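Local coordinates for 6-phosphogluconolactonase (Thermotoga maritima, PDB 1PBT), which hydrolyses 6-phosphogluconolactone to 6-phosphogluconate, the second step in the oxidative stage of the pentose phosphate pathway, at residues D166-T169 with G170-N174. Sequence-based numbering, arbitrary orientation.
Sequences DLET and GNKDN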
ATOM      1  N   ASP A 166       4.782 -15.324  -1.381  1.00 12.54           N
ATOM      2  CA  ASP A 166       5.865 -16.093  -1.995  1.00 11.88           C
ATOM      3  C   ASP A 166       6.645 -15.192  -2.953  1.00 10.79           C
ATOM      4  O   ASP A 166       6.064 -14.367  -3.649  1.00 10.55           O
ATOM      5  CB  ASP A 166       5.298 -17.274  -2.776  1.00 14.83           C
ATOM      6  CG  ASP A 166       4.549 -18.236  -1.897  1.00 19.16           C
ATOM      7  OD1 ASP A 166       5.172 -18.802  -0.980  1.00 23.57           O
ATOM      8  OD2 ASP A 166       3.339 -18.426  -2.120  1.00 25.81           O
ATOM      9  N   LEU A 167       7.961 -15.352  -2.989  1.00  8.07           N
ATOM     10  CA  LEU A 167       8.783 -14.530  -3.861  1.00  7.95           C
ATOM     11  C   LEU A 167       8.384 -14.661  -5.330  1.00  7.23           C
ATOM     12  O   LEU A 167       8.473 -13.693  -6.075  1.00  9.04           O
ATOM     13  CB  LEU A 167      10.274 -14.873  -3.677  1.00  9.24           C
ATOM     14  CG  LEU A 167      10.846 -14.613  -2.273  1.00  9.85           C
ATOM     15  CD1 LEU A 167      12.362 -14.780  -2.287  1.00  6.56           C
ATOM     16  CD2 LEU A 167      10.507 -13.199  -1.832  1.00 11.23           C
ATOM     17  N   GLU A 168       7.934 -15.849  -5.745  1.00  9.01           N
ATOM     18  CA  GLU A 168       7.516 -16.045  -7.140  1.00  9.49           C
ATOM     19  C   GLU A 168       6.434 -15.023  -7.498  1.00  8.61           C
ATOM     20  O   GLU A 168       6.455 -14.406  -8.570  1.00  8.92           O
ATOM     21  CB  GLU A 168       6.956 -17.460  -7.337  1.00 10.25           C
ATOM     22  CG  GLU A 168       6.680 -17.810  -8.795  1.00 12.57           C
ATOM     23  CD  GLU A 168       5.918 -19.116  -8.969  1.00 13.02           C
ATOM     24  OE1 GLU A 168       5.872 -19.935  -8.025  1.00 13.11           O
ATOM     25  OE2 GLU A 168       5.366 -19.330 -10.068  1.00 15.61           O
ATOM     26  N   THR A 169       5.489 -14.841  -6.584  1.00  8.71           N
ATOM     27  CA  THR A 169       4.404 -13.894  -6.807  1.00  8.08           C
ATOM     28  C   THR A 169       4.943 -12.479  -6.978  1.00  8.60           C
ATOM     29  O   THR A 169       4.527 -11.739  -7.866  1.00  7.93           O
ATOM     30  CB  THR A 169       3.425 -13.873  -5.623  1.00  8.21           C
ATOM     31  OG1 THR A 169       2.914 -15.189  -5.389  1.00  9.01           O
ATOM     32  CG2 THR A 169       2.270 -12.909  -5.909  1.00  8.37           C
ATOM     33  N   GLY A 170       5.880 -12.098  -6.123  1.00  8.25           N
ATOM     34  CA  GLY A 170       6.416 -10.750  -6.215  1.00  8.12           C
ATOM     35  C   GLY A 170       7.229 -10.528  -7.469  1.00  9.06           C
ATOM     36  O   GLY A 170       7.262  -9.425  -8.024  1.00  6.96           O
ATOM     37  N   ASN A 171       7.870 -11.596  -7.936  1.00  8.09           N
ATOM     38  CA  ASN A 171       8.716 -11.516  -9.106  1.00 10.47           C
ATOM     39  C   ASN A 171       7.990 -11.709 -10.422  1.00 10.23           C
ATOM     40  O   ASN A 171       8.634 -11.797 -11.474  1.00 12.26           O
ATOM     41  CB  ASN A 171       9.850 -12.544  -9.017  1.00 11.45           C
ATOM     42  CG  ASN A 171      10.798 -12.274  -7.868  1.00 11.95           C
ATOM     43  OD1 ASN A 171      11.144 -11.130  -7.590  1.00 16.00           O
ATOM     44  ND2 ASN A 171      11.245 -13.335  -7.212  1.00 14.54           N
ATOM     45  N   LYS A 172       6.663 -11.789 -10.380  1.00 10.76           N
ATOM     46  CA  LYS A 172       5.893 -11.962 -11.610  1.00 12.77           C
ATOM     47  C   LYS A 172       6.182 -10.823 -12.570  1.00 12.36           C
ATOM     48  O   LYS A 172       6.319  -9.657 -12.170  1.00 11.12           O
ATOM     49  CB  LYS A 172       4.392 -12.009 -11.322  1.00 16.15           C
ATOM     50  CG  LYS A 172       3.906 -13.307 -10.708  1.00 19.76           C
ATOM     51  CD  LYS A 172       3.829 -14.441 -11.736  1.00 25.24           C
ATOM     52  CE  LYS A 172       3.313 -15.727 -11.090  1.00 25.31           C
ATOM     53  NZ  LYS A 172       3.143 -16.848 -12.061  1.00 26.47           N
ATOM     54  N   ASP A 173       6.249 -11.167 -13.846  1.00 12.40           N
ATOM     55  CA  ASP A 173       6.537 -10.198 -14.883  1.00 14.41           C
ATOM     56  C   ASP A 173       5.259  -9.519 -15.380  1.00 15.33           C
ATOM     57  O   ASP A 173       4.872  -9.651 -16.540  1.00 16.61           O
ATOM     58  CB  ASP A 173       7.261 -10.904 -16.028  1.00 19.32           C
ATOM     59  CG  ASP A 173       7.764  -9.948 -17.077  1.00 22.93           C
ATOM     60  OD1 ASP A 173       8.238  -8.855 -16.693  1.00 26.20           O
ATOM     61  OD2 ASP A 173       7.701 -10.297 -18.277  1.00 25.22           O
ATOM     62  N   ASN A 174       4.604  -8.808 -14.474  1.00 14.36           N
ATOM     63  CA  ASN A 174       3.380  -8.061 -14.748  1.00 14.55           C
ATOM     64  C   ASN A 174       3.342  -7.036 -13.632  1.00 12.93           C
ATOM     65  O   ASN A 174       4.132  -7.108 -12.691  1.00 12.06           O
ATOM     66  CB  ASN A 174       2.128  -8.929 -14.599  1.00 18.02           C
ATOM     67  CG  ASN A 174       2.146 -10.146 -15.476  1.00 24.94           C
ATOM     68  OD1 ASN A 174       2.105 -10.049 -16.706  1.00 28.00           O
ATOM     69  ND2 ASN A 174       2.210 -11.317 -14.847  1.00 27.09           N
TER
HETATM   70  O   HOH W   1       6.246 -17.485 -11.889  1.00 25.73           O
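E168 reaches along a single-turn surface helix to K172, just past its C-terminal end, and the pair joins by charge and through a water. The helix, 167-170, sits with its following loop on the outside of the alpha/beta fold, leading into strand 176-178. Backbone bonds define the turn. N171 N donates to L167 O at 2.9 Å, and G170 N makes a weak i to i-4 bond to D166 O. The end then shortens to i to i-3 spacing: K172 N bonds T169 O at 3.3 Å, while a weak bond runs from N171 N to E168 O.

Among the side chains, the N171 amide folds back over the last turn, CG lying beside its own backbone N (chi1 -64°). Its ND2 comes within 3.0 Å of L167 O, but at an angle too poor for a hydrogen bond, and also approaches L167 CB. K172 lays its CG against T169 O and E168 O, bends at chi2 (-75°), then runs extended to the ammonium. T177 and T193 touch this side chain, and T177 with T179 meets T169. On the buried side, G170 shares backbone hydrogen bonding with F194.

The charged pair is loose, with E168 exposed and K172 only partly so. The extended E168 chain crosses K172 at a slant, leaving a long salt bridge of 3.9 Å between OE2 and NZ. An alanine in place of K172, lacking CG and the ammonium, would probably leave the E168 carboxylate without this countercharge and the water without its N-H donor. One water closes the gap, donating to E168 OE2 at 2.7 Å and accepting from K172 NZ at 3.2 Å.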